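Nicotinate phosphoribosyltransferase (Porphyromonas gingivalis, PDB 2IM5) probably catalyses the ATP-dependent synthesis of nicotinate ribonucleotide from nicotinate and phosphoribosyl diphosphate, a step in NAD biosynthesis. Local coordinates at residues Val256-Phe261 and Val287-Glu292; Tyr29-Phe34 and Arg108-Leu113; Arg5-Thr10 and Arg64-Phe69; Gly18-Lys23 and Glu234-Val239. All coordinates share one frame; numbering follows the deposited sequence.

In the fold
Interactions 1 and 3 are mostly buried, interactions 2 and 4 only partly so. Interaction 1 joins two neighbouring helices that pack on strand 271-274 of the parallel sheet, through an arginine facing main-chain carbonyls. Interactions 2 and 3 lie in the N-terminal part of the chain: the first pairs two antiparallel strands by regular backbone bonds under a cluster of charges, the second ties a loop to a helix through one carboxylate. Interaction 4 bridges the N-terminal part and the later part of the chain, mixing apolar packing with a lysine at its exposed margin. It touches interaction 2 where Leu113 CD2 meets Tyr21 CE1 at 3.4 Å, whereas interactions 1 and 3 lie on opposite sides of the chain's centre.

Interaction 1 (Val256-Phe261 and Val287-Glu292); sequences VFMRNF and VRRYEE
The backbone oxygen of Phe261 takes a hydrogen bond from Arg289, NH2 to O 2.9 Å, with the donor tilted out of the carbonyl plane and an N-H...O angle of 144°. Beside it, Arg289 NE lies 2.8 Å from Met258 O. The backbone N-H of Phe261 is accepted by Met258 O. The guanidinium thus meets carbonyls around the C-terminal end of helix 254-260. Arg289 suits this place because its long chain can cross from one helix to the other: CG is anti to the backbone N, and the bend at chi2 (51°) turns CD off that line. Its methylene groups pass Met258, SD lying 3.7 Å from Arg289 CB, the two chains alongside and pointing opposite ways. Beyond the guanidinium the contact becomes apolar. Phe261 CE2 meets Tyr290 CE1 at 4.0 Å, and Phe257 CE2 sits over the centre of one face of the Phe261 ring. Met258, Phe261 and Tyr290 all touch Leu272, so both helices pack on one strand, 271-274, of the parallel sheet. Arg289 NH1 forms a salt bridge to Glu292 OE1 (2.9 Å). Held by its own helix, the cation probably keeps its direction toward the carbonyls and offsets their partial negative charge.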
# COMPACT_ATOMS: atom_id res chain seq x y z
N VAL A 256 6.61 17.16 10.76
CA VAL A 256 5.41 17.98 10.60
C VAL A 256 4.23 17.24 11.23
O VAL A 256 3.42 17.83 11.94
CB VAL A 256 5.12 18.25 9.11
CG1 VAL A 256 3.72 18.82 8.95
CG2 VAL A 256 6.16 19.21 8.55
N PHE A 257 4.14 15.94 10.98
CA PHE A 257 3.05 15.14 11.55
C PHE A 257 3.05 15.23 13.07
O PHE A 257 2.04 15.58 13.68
CB PHE A 257 3.20 13.67 11.15
CG PHE A 257 2.10 12.79 11.70
CD1 PHE A 257 0.96 12.54 10.96
CD2 PHE A 257 2.20 12.25 12.98
CE1 PHE A 257 -0.08 11.77 11.48
CE2 PHE A 257 1.17 11.48 13.52
CZ PHE A 257 0.03 11.24 12.76
N MET A 258 4.18 14.89 13.69
CA MET A 258 4.31 14.91 15.14
C MET A 258 3.99 16.27 15.75
O MET A 258 3.27 16.35 16.75
CB MET A 258 5.72 14.46 15.56
CG MET A 258 5.99 12.98 15.35
SD MET A 258 4.79 11.87 16.17
CE MET A 258 5.08 10.40 15.29
N ARG A 259 4.52 17.32 15.15
CA ARG A 259 4.28 18.67 15.64
C ARG A 259 2.78 18.99 15.69
O ARG A 259 2.34 19.72 16.58
CB ARG A 259 4.99 19.70 14.75
CG ARG A 259 4.92 21.13 15.26
CD ARG A 259 5.56 22.11 14.29
NE ARG A 259 6.92 21.70 13.91
CZ ARG A 259 7.28 21.35 12.68
NH1 ARG A 259 6.40 21.36 11.70
NH2 ARG A 259 8.53 20.97 12.45
N ASN A 260 2.01 18.45 14.75
CA ASN A 260 0.57 18.73 14.70
C ASN A 260 -0.33 17.58 15.18
O ASN A 260 -1.56 17.64 15.05
CB ASN A 260 0.17 19.13 13.28
CG ASN A 260 0.99 20.30 12.75
OD1 ASN A 260 1.94 20.12 11.98
ND2 ASN A 260 0.63 21.52 13.17
N PHE A 261 0.28 16.54 15.74
CA PHE A 261 -0.46 15.37 16.23
C PHE A 261 -1.25 15.78 17.47
O PHE A 261 -0.68 16.11 18.50
CB PHE A 261 0.54 14.26 16.56
CG PHE A 261 -0.07 12.89 16.65
CD1 PHE A 261 -1.25 12.58 15.98
CD2 PHE A 261 0.59 11.87 17.33
CE1 PHE A 261 -1.77 11.29 16.00
CE2 PHE A 261 0.08 10.58 17.35
CZ PHE A 261 -1.10 10.28 16.68
N VAL A 287 8.03 8.07 20.50
CA VAL A 287 8.03 7.98 21.95
C VAL A 287 8.05 9.35 22.60
O VAL A 287 7.32 9.59 23.58
CB VAL A 287 9.23 7.15 22.47
CG1 VAL A 287 9.31 7.22 23.99
CG2 VAL A 287 9.08 5.71 22.02
N ARG A 288 8.86 10.26 22.07
CA ARG A 288 8.94 11.60 22.65
C ARG A 288 7.62 12.37 22.53
O ARG A 288 7.17 13.01 23.48
CB ARG A 288 10.08 12.41 22.00
CG ARG A 288 10.11 13.86 22.48
CD ARG A 288 11.42 14.59 22.17
NE ARG A 288 11.64 14.82 20.74
CZ ARG A 288 12.29 13.98 19.94
NH1 ARG A 288 12.80 12.85 20.43
NH2 ARG A 288 12.44 14.27 18.65
N ARG A 289 7.00 12.32 21.35
CA ARG A 289 5.75 13.03 21.15
C ARG A 289 4.63 12.46 22.02
O ARG A 289 3.82 13.20 22.56
CB ARG A 289 5.34 13.00 19.67
CG ARG A 289 4.07 13.78 19.37
CD ARG A 289 4.13 15.21 19.92
NE ARG A 289 2.94 15.97 19.54
CZ ARG A 289 2.54 17.09 20.13
NH1 ARG A 289 3.23 17.60 21.14
NH2 ARG A 289 1.44 17.70 19.72
N TYR A 290 4.57 11.14 22.14
CA TYR A 290 3.54 10.53 22.97
C TYR A 290 3.67 11.01 24.41
O TYR A 290 2.67 11.31 25.07
CB TYR A 290 3.64 9.00 22.94
CG TYR A 290 2.95 8.35 21.77
CD1 TYR A 290 1.64 8.69 21.43
CD2 TYR A 290 3.58 7.35 21.03
CE1 TYR A 290 0.96 8.05 20.38
CE2 TYR A 290 2.92 6.70 19.99
CZ TYR A 290 1.61 7.06 19.66
OH TYR A 290 0.96 6.41 18.62
N GLU A 291 4.89 11.10 24.91
CA GLU A 291 5.10 11.57 26.26
C GLU A 291 4.74 13.04 26.42
O GLU A 291 4.23 13.44 27.46
CB GLU A 291 6.53 11.29 26.70
CG GLU A 291 6.82 9.80 26.72
CD GLU A 291 8.24 9.49 27.11
OE1 GLU A 291 9.15 10.22 26.67
OE2 GLU A 291 8.45 8.50 27.86
N GLU A 292 5.00 13.84 25.39
CA GLU A 292 4.67 15.25 25.44
C GLU A 292 3.16 15.37 25.59
O GLU A 292 2.65 16.24 26.31
CB GLU A 292 5.08 15.97 24.15
CG GLU A 292 6.52 16.42 24.10
CD GLU A 292 6.92 16.91 22.72
OE1 GLU A 292 6.02 17.40 21.99
OE2 GLU A 292 8.12 16.82 22.37

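Interaction 2 (Tyr29-Phe34 and Arg108-Leu113); sequences YGEFRF and RAQGLL
Phe32 and Ala109 form a hydrogen-bonded pair of antiparallel strands, Phe32 N to Ala109 O at 2.9 Å and Ala109 N to Phe32 O at 3.1 Å. Two residues away along each strand, Gly30 and Gly111 form the next such pair, Gly30 N to Gly111 O at 2.9 Å and Gly111 N to Gly30 O at 3.2 Å. Thus the N-H and C=O of all four residues are satisfied across the pair, while Glu31 and Arg33 turn their backbone groups to strand 347-355, strand 29-36 lying between it and 105-110 in the antiparallel sheet. Glycine suits both positions: a CB on Gly30 would crowd Leu113 CD1, and the backbone angles of Gly111 would press one against the preceding carbonyl.

The face carrying Glu31, Arg33 and Arg108 is polar. Arg33 grips Glu31 OE1 side-on, NE at 2.6 Å from above the carboxylate plane and NH2 at 2.9 Å on the syn lone pair. Both arginines have CG beside the backbone N and run extended from CG to NE, which brings their guanidinium groups flat together, centres 3.7 Å apart and planes at 25°. Arg108 NE forms a salt bridge with Asp106, and Arg33 a cation-pi contact with Trp352. Phe32, Ala109 and Leu113 make the apolar face. At the end of the pairing, Leu112 CD2 lies over one face of the Tyr29 ring, 4.1 Å from its centroid. Stacking two like charges is tolerable here probably because Glu31 and Asp106 each neutralise one of them.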
# COMPACT_ATOMS: atom_id res chain seq x y z
N TYR A 29 -12.27 13.20 -8.66
CA TYR A 29 -11.57 12.61 -9.79
C TYR A 29 -10.10 12.53 -9.43
O TYR A 29 -9.60 13.28 -8.60
CB TYR A 29 -11.73 13.47 -11.05
CG TYR A 29 -13.03 13.26 -11.78
CD1 TYR A 29 -13.11 12.40 -12.87
CD2 TYR A 29 -14.20 13.91 -11.36
CE1 TYR A 29 -14.31 12.19 -13.53
CE2 TYR A 29 -15.40 13.70 -12.01
CZ TYR A 29 -15.45 12.84 -13.10
OH TYR A 29 -16.64 12.62 -13.74
N GLY A 30 -9.40 11.60 -10.06
CA GLY A 30 -7.99 11.47 -9.80
C GLY A 30 -7.27 10.88 -10.99
O GLY A 30 -7.90 10.24 -11.84
N GLU A 31 -5.97 11.12 -11.07
CA GLU A 31 -5.16 10.54 -12.13
C GLU A 31 -3.96 9.87 -11.49
O GLU A 31 -3.17 10.51 -10.79
CB GLU A 31 -4.64 11.59 -13.12
CG GLU A 31 -3.76 10.91 -14.20
CD GLU A 31 -3.08 11.89 -15.16
OE1 GLU A 31 -2.23 12.69 -14.71
OE2 GLU A 31 -3.39 11.84 -16.37
N PHE A 32 -3.83 8.57 -11.74
CA PHE A 32 -2.71 7.80 -11.22
C PHE A 32 -1.69 7.66 -12.35
O PHE A 32 -2.06 7.45 -13.51
CB PHE A 32 -3.17 6.42 -10.77
CG PHE A 32 -3.85 6.42 -9.42
CD1 PHE A 32 -3.15 6.07 -8.27
CD2 PHE A 32 -5.19 6.79 -9.30
CE1 PHE A 32 -3.76 6.09 -7.02
CE2 PHE A 32 -5.81 6.82 -8.05
CZ PHE A 32 -5.10 6.47 -6.91
N ARG A 33 -0.42 7.80 -12.02
CA ARG A 33 0.63 7.67 -13.02
C ARG A 33 1.65 6.61 -12.65
O ARG A 33 2.17 6.59 -11.54
CB ARG A 33 1.34 9.00 -13.25
CG ARG A 33 0.45 10.06 -13.88
CD ARG A 33 1.24 11.29 -14.26
NE ARG A 33 0.37 12.34 -14.76
CZ ARG A 33 0.79 13.52 -15.20
NH1 ARG A 33 2.08 13.81 -15.21
NH2 ARG A 33 -0.10 14.42 -15.62
N PHE A 34 1.92 5.72 -13.60
CA PHE A 34 2.89 4.66 -13.43
C PHE A 34 4.28 5.29 -13.54
O PHE A 34 4.50 6.16 -14.37
CB PHE A 34 2.72 3.62 -14.53
CG PHE A 34 3.85 2.63 -14.63
CD1 PHE A 34 3.87 1.49 -13.83
CD2 PHE A 34 4.90 2.85 -15.52
CE1 PHE A 34 4.91 0.58 -13.92
CE2 PHE A 34 5.95 1.94 -15.61
CZ PHE A 34 5.96 0.80 -14.81
N ARG A 108 -1.48 5.63 -17.36
CA ARG A 108 -2.29 6.54 -16.58
C ARG A 108 -3.73 6.08 -16.47
O ARG A 108 -4.35 5.70 -17.47
CB ARG A 108 -2.25 7.94 -17.20
CG ARG A 108 -0.84 8.38 -17.51
CD ARG A 108 -0.73 9.84 -17.84
NE ARG A 108 0.67 10.18 -18.08
CZ ARG A 108 1.14 11.42 -18.17
NH1 ARG A 108 0.33 12.46 -18.04
NH2 ARG A 108 2.43 11.61 -18.40
N ALA A 109 -4.24 6.08 -15.24
CA ALA A 109 -5.62 5.70 -14.96
C ALA A 109 -6.27 6.98 -14.46
O ALA A 109 -5.88 7.53 -13.43
CB ALA A 109 -5.66 4.62 -13.89
N GLN A 110 -7.26 7.47 -15.20
CA GLN A 110 -7.94 8.69 -14.81
C GLN A 110 -9.45 8.50 -14.83
O GLN A 110 -9.98 7.85 -15.72
CB GLN A 110 -7.54 9.83 -15.75
CG GLN A 110 -8.08 11.17 -15.31
CD GLN A 110 -7.67 12.30 -16.23
OE1 GLN A 110 -6.47 12.56 -16.44
NE2 GLN A 110 -8.66 13.00 -16.78
N GLY A 111 -10.12 9.08 -13.85
CA GLY A 111 -11.56 8.98 -13.74
C GLY A 111 -11.99 9.24 -12.30
O GLY A 111 -11.25 9.85 -11.53
N LEU A 112 -13.18 8.80 -11.93
CA LEU A 112 -13.66 9.00 -10.57
C LEU A 112 -12.68 8.30 -9.63
O LEU A 112 -12.32 7.14 -9.84
CB LEU A 112 -15.07 8.42 -10.42
CG LEU A 112 -16.13 9.21 -11.21
CD1 LEU A 112 -17.30 8.32 -11.56
CD2 LEU A 112 -16.59 10.43 -10.40
N LEU A 113 -12.25 9.02 -8.61
CA LEU A 113 -11.27 8.49 -7.67
C LEU A 113 -11.64 7.17 -6.99
O LEU A 113 -10.79 6.27 -6.89
CB LEU A 113 -10.94 9.56 -6.62
CG LEU A 113 -9.81 9.32 -5.60
CD1 LEU A 113 -8.58 8.74 -6.28
CD2 LEU A 113 -9.45 10.65 -4.94

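Interaction 3 (Arg5-Thr10 and Arg64-Phe69); sequences RSILDT and RDEKEF
Glu66 reaches from helix 64-73 to a loop folded as a type I beta turn, Ser6 to Asp9, which holds an ST turn within it: Ser6 OG accepts the backbone N-H of Leu8 at 2.9 Å. The Glu66 side chain can be followed outward. Its CB packs on Leu8 CD1 at 3.6 Å, and CG lies against the same methyl. CD lies anti to CA (chi2 -180°) and comes beside Leu8 CG. The carboxylate then divides its work. OE2 receives the hydroxyl of Ser6 in a short bond, OG to OE2 2.5 Å, from the syn side and 23° out of the carboxylate plane. OE1 accepts from the backbone N of Thr63, just ahead of the segment, and also from a water, 2.6 Å away, which in turn accepts from Ile7 N.

A glutamate fits because its aliphatic part can lie on a leucine while its tip serves polar groups in a buried place. Serine fits because one hydroxyl both donates to the carboxylate and accepts from the turn. Leu8 CD1 also comes near Phe69 CD2, one helical turn further on, and Phe69 stacks on His201. His198 of helix 197-203 touches Ser6 and Leu8, so the loop also meets that helix. The turn itself is closed by its own backbone bond, Asp9 N to Ser6 O at 3.0 Å.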
# COMPACT_ATOMS: atom_id res chain seq x y z
N ARG A 5 -7.09 -13.12 -11.90
CA ARG A 5 -8.27 -13.97 -11.95
C ARG A 5 -9.34 -13.65 -10.93
O ARG A 5 -10.50 -14.04 -11.10
CB ARG A 5 -7.85 -15.44 -11.78
CG ARG A 5 -6.98 -15.98 -12.91
CD ARG A 5 -7.61 -15.66 -14.26
NE ARG A 5 -6.96 -16.35 -15.38
CZ ARG A 5 -7.07 -17.66 -15.60
NH1 ARG A 5 -7.80 -18.42 -14.79
NH2 ARG A 5 -6.45 -18.20 -16.64
N SER A 6 -8.97 -12.96 -9.86
CA SER A 6 -9.94 -12.60 -8.83
C SER A 6 -10.05 -11.11 -8.59
O SER A 6 -9.05 -10.39 -8.57
CB SER A 6 -9.58 -13.28 -7.51
OG SER A 6 -10.39 -12.76 -6.46
N ILE A 7 -11.28 -10.64 -8.40
CA ILE A 7 -11.47 -9.22 -8.14
C ILE A 7 -10.92 -8.88 -6.75
O ILE A 7 -10.74 -7.72 -6.42
CB ILE A 7 -12.97 -8.85 -8.26
CG1 ILE A 7 -13.11 -7.38 -8.63
CG2 ILE A 7 -13.70 -9.15 -6.96
CD1 ILE A 7 -14.47 -7.02 -9.19
N LEU A 8 -10.62 -9.91 -5.95
CA LEU A 8 -10.06 -9.71 -4.62
C LEU A 8 -8.54 -9.81 -4.63
O LEU A 8 -7.89 -9.64 -3.59
CB LEU A 8 -10.61 -10.74 -3.63
CG LEU A 8 -12.11 -10.77 -3.33
CD1 LEU A 8 -12.36 -11.70 -2.15
CD2 LEU A 8 -12.61 -9.35 -3.02
N ASP A 9 -7.96 -10.07 -5.79
CA ASP A 9 -6.50 -10.16 -5.90
C ASP A 9 -5.97 -8.73 -5.99
O ASP A 9 -5.63 -8.23 -7.06
CB ASP A 9 -6.10 -10.97 -7.14
CG ASP A 9 -4.60 -11.25 -7.20
OD1 ASP A 9 -3.91 -11.12 -6.17
OD2 ASP A 9 -4.11 -11.63 -8.29
N THR A 10 -5.93 -8.08 -4.83
CA THR A 10 -5.48 -6.70 -4.70
C THR A 10 -5.20 -6.46 -3.22
O THR A 10 -5.41 -7.35 -2.39
CB THR A 10 -6.58 -5.72 -5.20
OG1 THR A 10 -6.09 -4.38 -5.16
CG2 THR A 10 -7.82 -5.84 -4.33
N ARG A 64 -19.78 -15.51 -5.40
CA ARG A 64 -20.64 -15.63 -4.23
C ARG A 64 -19.81 -15.91 -2.97
O ARG A 64 -20.06 -15.34 -1.91
CB ARG A 64 -21.67 -16.73 -4.45
CG ARG A 64 -22.83 -16.71 -3.45
CD ARG A 64 -23.41 -15.30 -3.30
NE ARG A 64 -23.47 -14.58 -4.57
CZ ARG A 64 -23.94 -13.34 -4.72
NH1 ARG A 64 -24.40 -12.66 -3.67
NH2 ARG A 64 -23.94 -12.77 -5.92
N ASP A 65 -18.81 -16.79 -3.09
CA ASP A 65 -17.97 -17.10 -1.94
C ASP A 65 -17.16 -15.89 -1.50
O ASP A 65 -16.96 -15.68 -0.31
CB ASP A 65 -17.02 -18.26 -2.24
CG ASP A 65 -17.72 -19.60 -2.31
OD1 ASP A 65 -18.79 -19.74 -1.68
OD2 ASP A 65 -17.20 -20.51 -2.99
N GLU A 66 -16.68 -15.12 -2.47
CA GLU A 66 -15.88 -13.94 -2.14
C GLU A 66 -16.75 -12.92 -1.42
O GLU A 66 -16.31 -12.28 -0.47
CB GLU A 66 -15.27 -13.34 -3.40
CG GLU A 66 -14.29 -14.28 -4.09
CD GLU A 66 -13.67 -13.69 -5.34
OE1 GLU A 66 -14.40 -13.02 -6.11
OE2 GLU A 66 -12.46 -13.91 -5.55
N LYS A 67 -17.99 -12.77 -1.87
CA LYS A 67 -18.90 -11.83 -1.24
C LYS A 67 -19.14 -12.23 0.22
O LYS A 67 -19.12 -11.39 1.11
CB LYS A 67 -20.24 -11.77 -1.98
CG LYS A 67 -21.20 -10.74 -1.44
CD LYS A 67 -22.57 -10.81 -2.10
CE LYS A 67 -23.55 -9.88 -1.39
NZ LYS A 67 -24.94 -9.96 -1.94
N GLU A 68 -19.36 -13.52 0.46
CA GLU A 68 -19.58 -14.02 1.82
C GLU A 68 -18.34 -13.81 2.66
O GLU A 68 -18.43 -13.52 3.86
CB GLU A 68 -19.94 -15.51 1.80
CG GLU A 68 -21.34 -15.80 1.29
CD GLU A 68 -21.60 -17.29 1.07
OE1 GLU A 68 -21.25 -18.09 1.97
OE2 GLU A 68 -22.14 -17.65 0.00
N PHE A 69 -17.17 -13.97 2.04
CA PHE A 69 -15.91 -13.76 2.75
C PHE A 69 -15.80 -12.30 3.19
O PHE A 69 -15.46 -12.00 4.33
CB PHE A 69 -14.73 -14.10 1.83
CG PHE A 69 -13.39 -13.75 2.41
CD1 PHE A 69 -12.85 -14.50 3.45
CD2 PHE A 69 -12.69 -12.64 1.93
CE1 PHE A 69 -11.61 -14.16 4.00
CE2 PHE A 69 -11.46 -12.29 2.47
CZ PHE A 69 -10.91 -13.05 3.52
O HOH W 1 -13.69 -12.35 -8.53

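Interaction 4 (Gly18-Lys23 and Glu234-Val239); sequences GYAYAK and EDWINV
Val239 sets its two methyls against separate residues of helix 12-24: CG1 lies 3.6 Å from Tyr19 CE2, and CG2 is 4.1 Å from Ala20 CB. With CG1 anti to the backbone N (chi1 178°), valine spreads over both residues, and the small alanine leaves room for Val239 at the nearest backbone pair, Ala20 CA to Val239 CA 6.0 Å. Trp236 adds its CZ3 at 4.3 Å from Ala20 CB, its ring nitrogen being bonded to Leu244 O. The exposed margin is polar. Lys23, extended throughout, sends NZ to Asn238 OD1 at 2.8 Å, coming from above the carbonyl plane, and to Asn238 O in a weak bond. NZ also donates to a water that donates in turn to Val239 O, so the ammonium bridges side-chain and main-chain acceptors. Its long chain suits this, the methylenes passing Val239 CG2 first. The helical segments cross almost perpendicularly, at 92°, axes 10.2 Å apart. Trp215 of helix 213-223 packs on Ala20 and meets Trp236 edge-to-face, while Leu24 continues the contact along helix 12-24, joining the N-terminal region to helix 228-240, which precedes strand 246-248 at one edge of the parallel sheet.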
# COMPACT_ATOMS: atom_id res chain seq x y z
N GLY A 18 -11.02 2.89 -0.98
CA GLY A 18 -12.04 2.99 -2.01
C GLY A 18 -13.39 3.32 -1.42
O GLY A 18 -14.14 4.12 -1.98
N TYR A 19 -13.73 2.70 -0.29
CA TYR A 19 -15.01 2.98 0.36
C TYR A 19 -14.98 4.36 0.98
O TYR A 19 -15.97 5.10 0.95
CB TYR A 19 -15.35 1.94 1.43
CG TYR A 19 -16.56 2.34 2.25
CD1 TYR A 19 -17.77 2.63 1.64
CD2 TYR A 19 -16.46 2.52 3.63
CE1 TYR A 19 -18.86 3.10 2.38
CE2 TYR A 19 -17.54 2.98 4.38
CZ TYR A 19 -18.73 3.28 3.75
OH TYR A 19 -19.79 3.75 4.48
N ALA A 20 -13.83 4.73 1.55
CA ALA A 20 -13.71 6.06 2.15
C ALA A 20 -14.00 7.12 1.07
O ALA A 20 -14.69 8.10 1.34
CB ALA A 20 -12.32 6.26 2.74
N TYR A 21 -13.46 6.93 -0.14
CA TYR A 21 -13.72 7.89 -1.22
C TYR A 21 -15.20 7.84 -1.63
O TYR A 21 -15.84 8.87 -1.83
CB TYR A 21 -12.89 7.58 -2.48
CG TYR A 21 -11.40 7.79 -2.37
CD1 TYR A 21 -10.88 8.96 -1.84
CD2 TYR A 21 -10.52 6.83 -2.87
CE1 TYR A 21 -9.49 9.19 -1.82
CE2 TYR A 21 -9.14 7.04 -2.85
CZ TYR A 21 -8.63 8.22 -2.33
OH TYR A 21 -7.27 8.42 -2.34
N ALA A 22 -15.73 6.62 -1.76
CA ALA A 22 -17.11 6.43 -2.17
C ALA A 22 -18.10 7.08 -1.21
O ALA A 22 -19.16 7.57 -1.62
CB ALA A 22 -17.41 4.94 -2.29
N LYS A 23 -17.76 7.09 0.08
CA LYS A 23 -18.65 7.69 1.07
C LYS A 23 -18.52 9.20 1.15
O LYS A 23 -19.52 9.92 1.04
CB LYS A 23 -18.38 7.12 2.46
CG LYS A 23 -19.26 7.78 3.52
CD LYS A 23 -18.91 7.38 4.94
CE LYS A 23 -19.92 7.99 5.92
NZ LYS A 23 -19.56 7.75 7.34
N GLU A 234 -9.50 12.73 10.71
CA GLU A 234 -10.89 12.94 11.10
C GLU A 234 -11.83 12.25 10.12
O GLU A 234 -12.83 11.66 10.52
CB GLU A 234 -11.22 14.44 11.16
CG GLU A 234 -10.66 15.15 12.38
CD GLU A 234 -11.45 14.83 13.65
OE1 GLU A 234 -12.52 15.44 13.85
OE2 GLU A 234 -11.00 13.98 14.44
N ASP A 235 -11.52 12.34 8.82
CA ASP A 235 -12.36 11.70 7.82
C ASP A 235 -12.27 10.18 7.92
O ASP A 235 -13.26 9.48 7.73
CB ASP A 235 -11.97 12.17 6.41
CG ASP A 235 -12.40 13.61 6.14
OD1 ASP A 235 -13.18 14.15 6.95
OD2 ASP A 235 -11.98 14.19 5.12
N TRP A 236 -11.08 9.66 8.23
CA TRP A 236 -10.91 8.22 8.36
C TRP A 236 -11.76 7.71 9.53
O TRP A 236 -12.36 6.63 9.47
CB TRP A 236 -9.44 7.88 8.58
CG TRP A 236 -9.12 6.42 8.46
CD1 TRP A 236 -8.89 5.54 9.48
CD2 TRP A 236 -8.99 5.66 7.25
NE1 TRP A 236 -8.62 4.29 8.98
CE2 TRP A 236 -8.67 4.33 7.61
CE3 TRP A 236 -9.10 5.98 5.89
CZ2 TRP A 236 -8.46 3.33 6.67
CZ3 TRP A 236 -8.90 4.97 4.94
CH2 TRP A 236 -8.57 3.66 5.34
N ILE A 237 -11.80 8.49 10.60
CA ILE A 237 -12.58 8.13 11.78
C ILE A 237 -14.07 8.18 11.44
O ILE A 237 -14.86 7.34 11.88
CB ILE A 237 -12.29 9.09 12.94
CG1 ILE A 237 -10.85 8.89 13.42
CG2 ILE A 237 -13.28 8.86 14.08
CD1 ILE A 237 -10.34 10.00 14.31
N ASN A 238 -14.46 9.18 10.64
CA ASN A 238 -15.86 9.29 10.24
C ASN A 238 -16.26 8.04 9.47
O ASN A 238 -17.37 7.52 9.64
CB ASN A 238 -16.07 10.52 9.35
CG ASN A 238 -17.47 10.58 8.75
OD1 ASN A 238 -17.81 9.85 7.81
ND2 ASN A 238 -18.31 11.46 9.30
N VAL A 239 -15.36 7.54 8.64
CA VAL A 239 -15.66 6.37 7.85
C VAL A 239 -15.62 5.05 8.63
O VAL A 239 -16.53 4.24 8.51
CB VAL A 239 -14.68 6.26 6.64
CG1 VAL A 239 -14.95 4.99 5.84
CG2 VAL A 239 -14.81 7.50 5.75
O HOH W 2 -19.12 4.98 7.68